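Local coordinates for transcription factor cep-1 (Caenorhabditis elegans, PDB 1T4W), which activates transcription by binding the same DNA consensus sequence as p53, promoting apoptosis under cellular and genotoxic stress and supporting meiotic chromosome segregation, at residues 30-35 / 186-191; 63-68 / 171-176; 43-48 / 157-162. All blocks are in the same frame, centred on the assembly; numbering follows the deposited sequence.

Interaction 1 (30-35 / 186-191)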
loop_
_atom_site.group_PDB
_atom_site.type_symbol
_atom_site.label_atom_id
_atom_site.label_comp_id
_atom_site.label_asym_id
_atom_site.label_seq_id
_atom_site.Cartn_x
_atom_site.Cartn_y
_atom_site.Cartn_z
ATOM N N TYR A 30 3.703 -5.134 8.344
ATOM C CA TYR A 30 4.098 -3.766 8.691
ATOM C C TYR A 30 5.260 -3.275 7.850
ATOM O O TYR A 30 6.253 -3.974 7.653
ATOM C CB TYR A 30 4.501 -3.680 10.169
ATOM C CG TYR A 30 3.374 -3.954 11.140
ATOM C CD1 TYR A 30 2.753 -5.202 11.188
ATOM C CD2 TYR A 30 2.915 -2.952 11.999
ATOM C CE1 TYR A 30 1.698 -5.449 12.068
ATOM C CE2 TYR A 30 1.865 -3.186 12.882
ATOM C CZ TYR A 30 1.265 -4.434 12.912
ATOM O OH TYR A 30 0.252 -4.663 13.807
ATOM N N LEU A 31 5.131 -2.056 7.353
ATOM C CA LEU A 31 6.189 -1.447 6.559
ATOM C C LEU A 31 6.605 -0.091 7.148
ATOM O O LEU A 31 5.756 0.700 7.563
ATOM C CB LEU A 31 5.721 -1.217 5.109
ATOM C CG LEU A 31 6.623 -0.303 4.260
ATOM C CD1 LEU A 31 7.891 -1.056 3.858
ATOM C CD2 LEU A 31 5.863 0.157 3.004
ATOM N N TRP A 32 7.908 0.157 7.204
ATOM C CA TRP A 32 8.419 1.453 7.649
ATOM C C TRP A 32 9.326 1.841 6.502
ATOM O O TRP A 32 10.107 1.011 6.037
ATOM C CB TRP A 32 9.259 1.350 8.931
ATOM C CG TRP A 32 8.501 0.846 10.150
ATOM C CD1 TRP A 32 7.926 1.594 11.140
ATOM C CD2 TRP A 32 8.254 -0.518 10.481
ATOM N NE1 TRP A 32 7.342 0.775 12.080
ATOM C CE2 TRP A 32 7.526 -0.529 11.696
ATOM C CE3 TRP A 32 8.574 -1.738 9.865
ATOM C CZ2 TRP A 32 7.113 -1.714 12.309
ATOM C CZ3 TRP A 32 8.163 -2.917 10.475
ATOM C CH2 TRP A 32 7.441 -2.895 11.688
ATOM N N THR A 33 9.226 3.081 6.038
ATOM C CA THR A 33 10.083 3.548 4.934
ATOM C C THR A 33 10.255 5.056 5.037
ATOM O O THR A 33 9.445 5.730 5.673
ATOM C CB THR A 33 9.433 3.226 3.548
ATOM O OG1 THR A 33 10.192 3.816 2.482
ATOM C CG2 THR A 33 8.009 3.770 3.500
ATOM N N LYS A 34 11.316 5.583 4.430
ATOM C CA LYS A 34 11.527 7.031 4.418
ATOM C C LYS A 34 10.703 7.529 3.238
ATOM O O LYS A 34 10.378 6.744 2.345
ATOM C CB LYS A 34 12.991 7.377 4.123
ATOM C CG LYS A 34 14.013 6.909 5.131
ATOM C CD LYS A 34 15.338 7.412 4.650
ATOM C CE LYS A 34 16.478 6.905 5.486
ATOM N NZ LYS A 34 17.727 7.574 5.031
ATOM N N MET A 35 10.367 8.818 3.206
ATOM C CA MET A 35 9.617 9.319 2.057
ATOM C C MET A 35 10.615 9.509 0.906
ATOM O O MET A 35 11.820 9.533 1.132
ATOM C CB MET A 35 8.881 10.632 2.391
ATOM C CG MET A 35 9.729 11.860 2.607
ATOM S SD MET A 35 8.679 13.389 2.597
ATOM C CE MET A 35 8.711 13.796 0.860
ATOM N N LYS A 186 13.033 -2.092 14.501
ATOM C CA LYS A 186 13.692 -2.840 15.569
ATOM C C LYS A 186 12.879 -2.827 16.856
ATOM O O LYS A 186 12.756 -3.864 17.544
ATOM C CB LYS A 186 15.104 -2.300 15.812
ATOM C CG LYS A 186 15.871 -2.940 16.987
ATOM C CD LYS A 186 15.981 -4.476 16.895
ATOM C CE LYS A 186 16.739 -4.969 15.679
ATOM N NZ LYS A 186 17.306 -6.367 15.948
ATOM N N ASN A 187 12.331 -1.663 17.191
ATOM C CA ASN A 187 11.506 -1.554 18.389
ATOM C C ASN A 187 10.309 -2.483 18.224
ATOM O O ASN A 187 9.921 -3.188 19.154
ATOM C CB ASN A 187 11.004 -0.116 18.591
ATOM C CG ASN A 187 12.085 0.803 19.129
ATOM O OD1 ASN A 187 13.077 0.335 19.651
ATOM N ND2 ASN A 187 11.875 2.115 19.029
ATOM N N PHE A 188 9.707 -2.467 17.042
ATOM C CA PHE A 188 8.553 -3.330 16.803
ATOM C C PHE A 188 8.884 -4.815 16.987
ATOM O O PHE A 188 8.159 -5.542 17.673
ATOM C CB PHE A 188 8.005 -3.111 15.389
ATOM C CG PHE A 188 6.835 -4.003 15.041
ATOM C CD1 PHE A 188 5.535 -3.616 15.334
ATOM C CD2 PHE A 188 7.037 -5.212 14.382
ATOM C CE1 PHE A 188 4.452 -4.418 14.964
ATOM C CE2 PHE A 188 5.960 -6.021 14.007
ATOM C CZ PHE A 188 4.676 -5.623 14.294
ATOM N N CYS A 189 9.969 -5.273 16.361
ATOM C CA CYS A 189 10.361 -6.667 16.476
ATOM C C CYS A 189 10.650 -7.080 17.929
ATOM O O CYS A 189 10.174 -8.128 18.384
ATOM C CB CYS A 189 11.577 -6.941 15.581
ATOM S SG CYS A 189 11.170 -6.833 13.819
ATOM N N GLU A 190 11.399 -6.255 18.664
ATOM C CA GLU A 190 11.718 -6.567 20.068
ATOM C C GLU A 190 10.450 -6.641 20.902
ATOM O O GLU A 190 10.324 -7.518 21.749
ATOM C CB GLU A 190 12.657 -5.513 20.682
ATOM C CG GLU A 190 14.071 -5.525 20.103
ATOM C CD GLU A 190 14.889 -6.726 20.566
ATOM O OE1 GLU A 190 15.131 -6.844 21.785
ATOM O OE2 GLU A 190 15.286 -7.551 19.720
ATOM N N ARG A 191 9.515 -5.716 20.682
ATOM C CA ARG A 191 8.270 -5.740 21.443
ATOM C C ARG A 191 7.449 -6.999 21.124
ATOM O O ARG A 191 6.900 -7.632 22.030
ATOM C CB ARG A 191 7.439 -4.474 21.174
ATOM C CG ARG A 191 7.963 -3.251 21.910
ATOM C CD ARG A 191 7.053 -2.029 21.784
ATOM N NE ARG A 191 7.190 -1.311 20.511
ATOM C CZ ARG A 191 6.503 -1.600 19.407
ATOM N NH1 ARG A 191 5.626 -2.596 19.412
ATOM N NH2 ARG A 191 6.681 -0.887 18.300
#
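The rings of Y30 and W32 receive the phenyl group of F188, and the three residues make up a buried aromatic cluster between strand 29-33 and helix 181-194. F188 enters with CG anti to its backbone N (chi1 178°), a torsion that carries the ring out from the helix toward the strand. The far end of the phenyl does the touching at Y30: its CZ sits 3.5 Å above the tyrosine plane, over the ring centre, and F188 CE1 comes within 3.5 Å of Y30 CE2. With their planes 38° apart, the two rings meet obliquely. W32 meets the root of the same side chain. Its benzo atoms do the work, CZ2 at 3.5 Å from F188 CB and CH2 at 3.6 Å from F188 CD2, with CH2 over one phenyl face and the planes 59° apart. Y30 and W32 point to the same side of the strand, being two residues apart, and both turn CG away from the carbonyl carbon with nearly equal first torsions. The Y30 hydroxyl hydrogen-bonds K173 NZ, while W32 also packs on P181 at the start of the helix. No hydrogen bond joins the two segments; the attachment of the C-terminal helix here therefore rests on aromatic shape and dispersion, with the tyrosine's one polar group satisfied elsewhere.

Interaction 2 (63-68 / 171-176)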
loop_
_atom_site.group_PDB
_atom_site.type_symbol
_atom_site.label_atom_id
_atom_site.label_comp_id
_atom_site.label_asym_id
_atom_site.label_seq_id
_atom_site.Cartn_x
_atom_site.Cartn_y
_atom_site.Cartn_z
ATOM N N VAL A 63 -4.811 4.530 2.319
ATOM C CA VAL A 63 -5.802 5.106 3.220
ATOM C C VAL A 63 -5.418 5.111 4.697
ATOM O O VAL A 63 -4.408 4.518 5.106
ATOM C CB VAL A 63 -7.138 4.321 3.088
ATOM C CG1 VAL A 63 -7.480 4.144 1.611
ATOM C CG2 VAL A 63 -7.036 2.940 3.780
ATOM N N LYS A 64 -6.239 5.787 5.496
ATOM C CA LYS A 64 -6.019 5.848 6.937
ATOM C C LYS A 64 -7.253 5.323 7.647
ATOM O O LYS A 64 -8.359 5.400 7.120
ATOM C CB LYS A 64 -5.716 7.284 7.395
ATOM C CG LYS A 64 -6.860 8.267 7.266
ATOM C CD LYS A 64 -6.358 9.682 7.538
ATOM C CE LYS A 64 -7.452 10.724 7.384
ATOM N NZ LYS A 64 -8.063 10.710 6.029
ATOM N N TYR A 65 -7.060 4.786 8.843
ATOM C CA TYR A 65 -8.165 4.245 9.601
ATOM C C TYR A 65 -7.783 4.270 11.073
ATOM O O TYR A 65 -6.635 4.547 11.422
ATOM C CB TYR A 65 -8.453 2.809 9.140
ATOM C CG TYR A 65 -7.406 1.772 9.516
ATOM C CD1 TYR A 65 -7.364 1.218 10.803
ATOM C CD2 TYR A 65 -6.445 1.358 8.594
ATOM C CE1 TYR A 65 -6.381 0.275 11.164
ATOM C CE2 TYR A 65 -5.459 0.421 8.938
ATOM C CZ TYR A 65 -5.430 -0.118 10.224
ATOM O OH TYR A 65 -4.451 -1.042 10.567
ATOM N N ASP A 66 -8.743 3.999 11.943
ATOM C CA ASP A 66 -8.453 3.972 13.370
ATOM C C ASP A 66 -9.377 2.974 14.038
ATOM O O ASP A 66 -9.971 2.123 13.371
ATOM C CB ASP A 66 -8.620 5.367 13.977
ATOM C CG ASP A 66 -10.071 5.805 14.059
ATOM O OD1 ASP A 66 -10.804 5.673 13.056
ATOM O OD2 ASP A 66 -10.478 6.293 15.137
ATOM N N LYS A 67 -9.502 3.075 15.355
ATOM C CA LYS A 67 -10.354 2.164 16.109
ATOM C C LYS A 67 -11.829 2.373 15.783
ATOM O O LYS A 67 -12.619 1.434 15.832
ATOM C CB LYS A 67 -10.127 2.357 17.611
ATOM C CG LYS A 67 -8.665 2.219 18.049
ATOM C CD LYS A 67 -7.779 3.305 17.438
ATOM C CE LYS A 67 -6.319 3.103 17.794
ATOM N NZ LYS A 67 -5.451 4.083 17.079
ATOM N N LYS A 68 -12.190 3.603 15.435
ATOM C CA LYS A 68 -13.574 3.939 15.121
ATOM C C LYS A 68 -14.045 3.506 13.728
ATOM O O LYS A 68 -15.237 3.273 13.514
ATOM C CB LYS A 68 -13.791 5.444 15.316
ATOM C CG LYS A 68 -13.487 5.923 16.737
ATOM C CD LYS A 68 -14.319 5.161 17.765
ATOM C CE LYS A 68 -13.942 5.538 19.188
ATOM N NZ LYS A 68 -14.783 4.821 20.187
ATOM N N TYR A 171 -3.756 -6.204 1.959
ATOM C CA TYR A 171 -3.201 -4.945 2.400
ATOM C C TYR A 171 -2.038 -5.127 3.347
ATOM O O TYR A 171 -1.819 -6.221 3.881
ATOM C CB TYR A 171 -4.287 -4.081 3.081
ATOM C CG TYR A 171 -5.014 -4.776 4.224
ATOM C CD1 TYR A 171 -4.416 -4.900 5.478
ATOM C CD2 TYR A 171 -6.270 -5.351 4.032
ATOM C CE1 TYR A 171 -5.032 -5.578 6.505
ATOM C CE2 TYR A 171 -6.913 -6.044 5.064
ATOM C CZ TYR A 171 -6.275 -6.148 6.297
ATOM O OH TYR A 171 -6.855 -6.825 7.322
ATOM N N ILE A 172 -1.267 -4.049 3.487
ATOM C CA ILE A 172 -0.187 -3.971 4.450
ATOM C C ILE A 172 -0.906 -3.210 5.572
ATOM O O ILE A 172 -1.273 -2.039 5.431
ATOM C CB ILE A 172 0.983 -3.172 3.938
ATOM C CG1 ILE A 172 1.658 -3.968 2.808
ATOM C CG2 ILE A 172 1.992 -2.918 5.106
ATOM C CD1 ILE A 172 2.771 -3.240 2.110
ATOM N N LYS A 173 -1.137 -3.919 6.662
ATOM C CA LYS A 173 -1.881 -3.409 7.806
ATOM C C LYS A 173 -1.421 -2.063 8.329
ATOM O O LYS A 173 -2.235 -1.197 8.657
ATOM C CB LYS A 173 -1.863 -4.488 8.898
ATOM C CG LYS A 173 -2.805 -4.256 10.066
ATOM C CD LYS A 173 -2.039 -3.740 11.234
ATOM C CE LYS A 173 -2.900 -3.648 12.504
ATOM N NZ LYS A 173 -2.048 -3.156 13.634
ATOM N N GLN A 174 -0.118 -1.872 8.432
ATOM C CA GLN A 174 0.368 -0.580 8.876
ATOM C C GLN A 174 1.607 -0.163 8.117
ATOM O O GLN A 174 2.574 -0.916 8.016
ATOM C CB GLN A 174 0.687 -0.560 10.389
ATOM C CG GLN A 174 1.439 0.712 10.809
ATOM C CD GLN A 174 1.884 0.669 12.257
ATOM O OE1 GLN A 174 1.047 0.683 13.139
ATOM N NE2 GLN A 174 3.207 0.593 12.507
ATOM N N VAL A 175 1.552 1.055 7.593
ATOM C CA VAL A 175 2.656 1.648 6.885
ATOM C C VAL A 175 3.023 2.934 7.627
ATOM O O VAL A 175 2.157 3.777 7.934
ATOM C CB VAL A 175 2.267 2.000 5.431
ATOM C CG1 VAL A 175 3.375 2.816 4.785
ATOM C CG2 VAL A 175 2.014 0.728 4.630
ATOM N N ARG A 176 4.299 3.087 7.951
ATOM C CA ARG A 176 4.726 4.312 8.608
ATOM C C ARG A 176 5.837 4.940 7.789
ATOM O O ARG A 176 6.765 4.257 7.378
ATOM C CB ARG A 176 5.202 4.037 10.044
ATOM C CG ARG A 176 4.073 3.776 11.016
ATOM C CD ARG A 176 4.592 3.769 12.460
ATOM N NE ARG A 176 5.008 5.108 12.868
ATOM C CZ ARG A 176 5.875 5.360 13.837
ATOM N NH1 ARG A 176 6.432 4.363 14.509
ATOM N NH2 ARG A 176 6.175 6.612 14.141
#
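Y65 reaches across to K173 with its hydroxyl, and this single residue pair makes the whole contact between 63-68 and 171-176. Along the first segment, V63 and K64 belong to the end of strand 57-65, in the larger sheet of the p53-type beta sandwich, where strand 152-160 lies between 57-65 and 166-177. The backbone of V63 bonds with C154 of that intervening strand. At Y65 the backbone still pairs with it, through T152, but the side chain passes over this neighbour, touching T152 and C154 on the way, and reaches the corner where strand 166-177 is broken. CG stands between the backbone N and the carbonyl carbon (chi1 70°), which aims the ring toward K173. The phenol then donates from OH to K173 O over 2.9 Å. The acceptor lies in the plane of the tyrosine ring, but the hydroxyl oxygen is 36° out of the carbonyl plane, with a C=O...donor angle of 135°, so the bond does not follow a lone pair. The side chain of K173, bent at chi2, crosses the tyrosine at about a right angle: CG is 3.6 Å, CD 3.7 Å and CE 3.6 Å from Y65 OH. The methylenes thus line the phenol oxygen. Past Y65 the chain leaves the strand in a poorly ordered turn, where K68 N makes a weak bond to D66 OD2. Chemically, the contact is one neutral hydrogen bond flanked by the lysine's methylenes: it occupies the carbonyl at the corner, while K173 NZ is held by Y30 OH.

Interaction 3 (43-48 / 157-162)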
loop_
_atom_site.group_PDB
_atom_site.type_symbol
_atom_site.label_atom_id
_atom_site.label_comp_id
_atom_site.label_asym_id
_atom_site.label_seq_id
_atom_site.Cartn_x
_atom_site.Cartn_y
_atom_site.Cartn_z
ATOM N N VAL A 43 2.652 -8.013 -5.778
ATOM C CA VAL A 43 1.298 -8.468 -5.454
ATOM C C VAL A 43 1.101 -9.817 -6.168
ATOM O O VAL A 43 1.322 -9.919 -7.367
ATOM C CB VAL A 43 0.218 -7.462 -5.937
ATOM C CG1 VAL A 43 -1.202 -8.020 -5.634
ATOM C CG2 VAL A 43 0.419 -6.093 -5.231
ATOM N N LYS A 44 0.701 -10.848 -5.429
ATOM C CA LYS A 44 0.517 -12.162 -6.032
ATOM C C LYS A 44 -0.868 -12.701 -5.720
ATOM O O LYS A 44 -1.467 -12.352 -4.695
ATOM C CB LYS A 44 1.580 -13.143 -5.500
ATOM C CG LYS A 44 3.021 -12.815 -5.921
ATOM C CD LYS A 44 4.003 -13.729 -5.195
ATOM C CE LYS A 44 5.446 -13.559 -5.697
ATOM N NZ LYS A 44 6.383 -14.528 -5.027
ATOM N N TRP A 45 -1.390 -13.540 -6.605
ATOM C CA TRP A 45 -2.696 -14.131 -6.363
ATOM C C TRP A 45 -2.902 -15.443 -7.107
ATOM O O TRP A 45 -2.171 -15.765 -8.039
ATOM C CB TRP A 45 -3.827 -13.153 -6.742
ATOM C CG TRP A 45 -3.821 -12.678 -8.180
ATOM C CD1 TRP A 45 -4.442 -13.271 -9.251
ATOM C CD2 TRP A 45 -3.110 -11.548 -8.708
ATOM N NE1 TRP A 45 -4.158 -12.585 -10.410
ATOM C CE2 TRP A 45 -3.340 -11.525 -10.108
ATOM C CE3 TRP A 45 -2.297 -10.556 -8.133
ATOM C CZ2 TRP A 45 -2.788 -10.547 -10.946
ATOM C CZ3 TRP A 45 -1.742 -9.581 -8.962
ATOM C CH2 TRP A 45 -1.992 -9.584 -10.362
ATOM N N LYS A 46 -3.895 -16.198 -6.649
ATOM C CA LYS A 46 -4.301 -17.439 -7.278
ATOM C C LYS A 46 -5.813 -17.299 -7.491
ATOM O O LYS A 46 -6.559 -16.952 -6.569
ATOM C CB LYS A 46 -4.025 -18.648 -6.402
ATOM C CG LYS A 46 -4.374 -19.942 -7.125
ATOM C CD LYS A 46 -5.211 -20.841 -6.243
ATOM C CE LYS A 46 -5.869 -21.956 -7.051
ATOM N NZ LYS A 46 -6.707 -22.827 -6.177
ATOM N N LEU A 47 -6.255 -17.551 -8.714
ATOM C CA LEU A 47 -7.664 -17.422 -9.048
ATOM C C LEU A 47 -8.409 -18.734 -9.128
ATOM O O LEU A 47 -7.821 -19.794 -9.310
ATOM C CB LEU A 47 -7.816 -16.698 -10.377
ATOM C CG LEU A 47 -7.454 -15.217 -10.333
ATOM C CD1 LEU A 47 -7.525 -14.631 -11.733
ATOM C CD2 LEU A 47 -8.400 -14.502 -9.385
ATOM N N ASP A 48 -9.723 -18.646 -8.988
ATOM C CA ASP A 48 -10.561 -19.820 -9.071
ATOM C C ASP A 48 -10.852 -20.125 -10.531
ATOM O O ASP A 48 -10.258 -19.544 -11.446
ATOM C CB ASP A 48 -11.865 -19.607 -8.296
ATOM C CG ASP A 48 -12.474 -18.240 -8.543
ATOM O OD1 ASP A 48 -11.911 -17.232 -8.057
ATOM O OD2 ASP A 48 -13.512 -18.173 -9.231
ATOM N N VAL A 157 -4.762 -3.225 -1.851
ATOM C CA VAL A 157 -4.910 -3.569 -3.260
ATOM C C VAL A 157 -6.155 -4.437 -3.461
ATOM O O VAL A 157 -6.516 -5.247 -2.607
ATOM C CB VAL A 157 -3.667 -4.319 -3.820
ATOM C CG1 VAL A 157 -2.483 -3.340 -3.933
ATOM C CG2 VAL A 157 -3.326 -5.488 -2.935
ATOM N N PHE A 158 -6.785 -4.263 -4.615
ATOM C CA PHE A 158 -8.021 -4.961 -4.962
ATOM C C PHE A 158 -7.892 -5.520 -6.360
ATOM O O PHE A 158 -7.404 -4.831 -7.276
ATOM C CB PHE A 158 -9.198 -3.973 -4.939
ATOM C CG PHE A 158 -9.380 -3.285 -3.615
ATOM C CD1 PHE A 158 -10.158 -3.862 -2.614
ATOM C CD2 PHE A 158 -8.709 -2.099 -3.338
ATOM C CE1 PHE A 158 -10.256 -3.264 -1.330
ATOM C CE2 PHE A 158 -8.799 -1.491 -2.074
ATOM C CZ PHE A 158 -9.570 -2.077 -1.065
ATOM N N LEU A 159 -8.300 -6.774 -6.520
ATOM C CA LEU A 159 -8.281 -7.379 -7.837
ATOM C C LEU A 159 -9.733 -7.332 -8.302
ATOM O O LEU A 159 -10.609 -7.873 -7.624
ATOM C CB LEU A 159 -7.789 -8.830 -7.766
ATOM C CG LEU A 159 -7.476 -9.454 -9.137
ATOM C CD1 LEU A 159 -6.304 -8.729 -9.787
ATOM C CD2 LEU A 159 -7.144 -10.925 -8.968
ATOM N N ASP A 160 -9.992 -6.655 -9.426
ATOM C CA ASP A 160 -11.353 -6.551 -9.965
ATOM C C ASP A 160 -11.535 -7.365 -11.240
ATOM O O ASP A 160 -10.598 -7.493 -12.039
ATOM C CB ASP A 160 -11.702 -5.124 -10.356
ATOM C CG ASP A 160 -11.859 -4.179 -9.172
ATOM O OD1 ASP A 160 -12.021 -4.610 -8.009
ATOM O OD2 ASP A 160 -11.816 -2.973 -9.442
ATOM N N ASP A 161 -12.748 -7.879 -11.450
ATOM C CA ASP A 161 -13.038 -8.616 -12.678
ATOM C C ASP A 161 -13.383 -7.598 -13.767
ATOM O O ASP A 161 -13.275 -6.389 -13.544
ATOM C CB ASP A 161 -14.193 -9.605 -12.476
ATOM C CG ASP A 161 -15.523 -8.928 -12.202
ATOM O OD1 ASP A 161 -15.659 -7.699 -12.375
ATOM O OD2 ASP A 161 -16.445 -9.653 -11.800
ATOM N N GLU A 162 -13.803 -8.071 -14.936
ATOM C CA GLU A 162 -14.141 -7.180 -16.057
ATOM C C GLU A 162 -15.311 -6.246 -15.774
ATOM O O GLU A 162 -15.377 -5.140 -16.309
ATOM C CB GLU A 162 -14.461 -7.994 -17.317
ATOM C CG GLU A 162 -13.470 -9.090 -17.626
ATOM C CD GLU A 162 -13.475 -10.176 -16.574
ATOM O OE1 GLU A 162 -14.531 -10.815 -16.371
ATOM O OE2 GLU A 162 -12.422 -10.387 -15.938
#
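L159 and W45 meet inside the immunoglobulin-like beta sandwich characteristic of p53-family DNA-binding domains, where strand 152-160 of the larger sheet faces strand 39-46 of the smaller one. From CB, the L159 side chain heads toward the opposing sheet, and CG stands anti to the backbone N (chi1 -169°); neither atom comes within 4.2 Å of a side chain of 43-48, so both methyls make the contact. CD2 lies over one face of the indole, 3.7 Å from the centroid of the five-membered ring and 13° off its normal, a CH-pi geometry. Its nearest indole atom is W45 CD1 at 3.6 Å, and the same methyl meets L47 CD2 at 3.8 Å. The other branch, CD1, rests farther along the indole, 4.1 Å from both W45 CE2 and W45 CZ2. An alanine at W45 would remove the indole face under both methyls and is likely to open a gap between the sheets that lets the L159 tip turn, while A128 O would lose its weak bond from the indole NE1. The matching of residues supports the sandwich: W45 opposes L159, and V43 opposes V157, with M4 and I6 of strand 3-8 lying alongside. Contacts across the segments are all apolar, with no hydrogen bond. At the valine pair the approach is looser, methyl to methyl, V43 CG2 standing 4.2 Å from V157 CG1.

Overall arrangement
From the N terminus, residues 30-35 open the widest loop, which closes only at 186-191 in interaction 1 and encloses both other contacts. Next, 43-48 begins interaction 3, and 63-68 begins interaction 2 before 157-162 has closed interaction 3; interaction 2 closes later, at 171-176, so these two cross. Interaction 3 joins the two sheets of the sandwich, interaction 2 spans strand 152-160 within the larger sheet, and interaction 1 fixes the C-terminal helix to that sheet. Interactions 1 and 2 touch through neighbouring strands 29-33 and 166-177, whereas interactions 1 and 3, on opposite sides of the chain's centre, have nearest atoms about 11 Å apart.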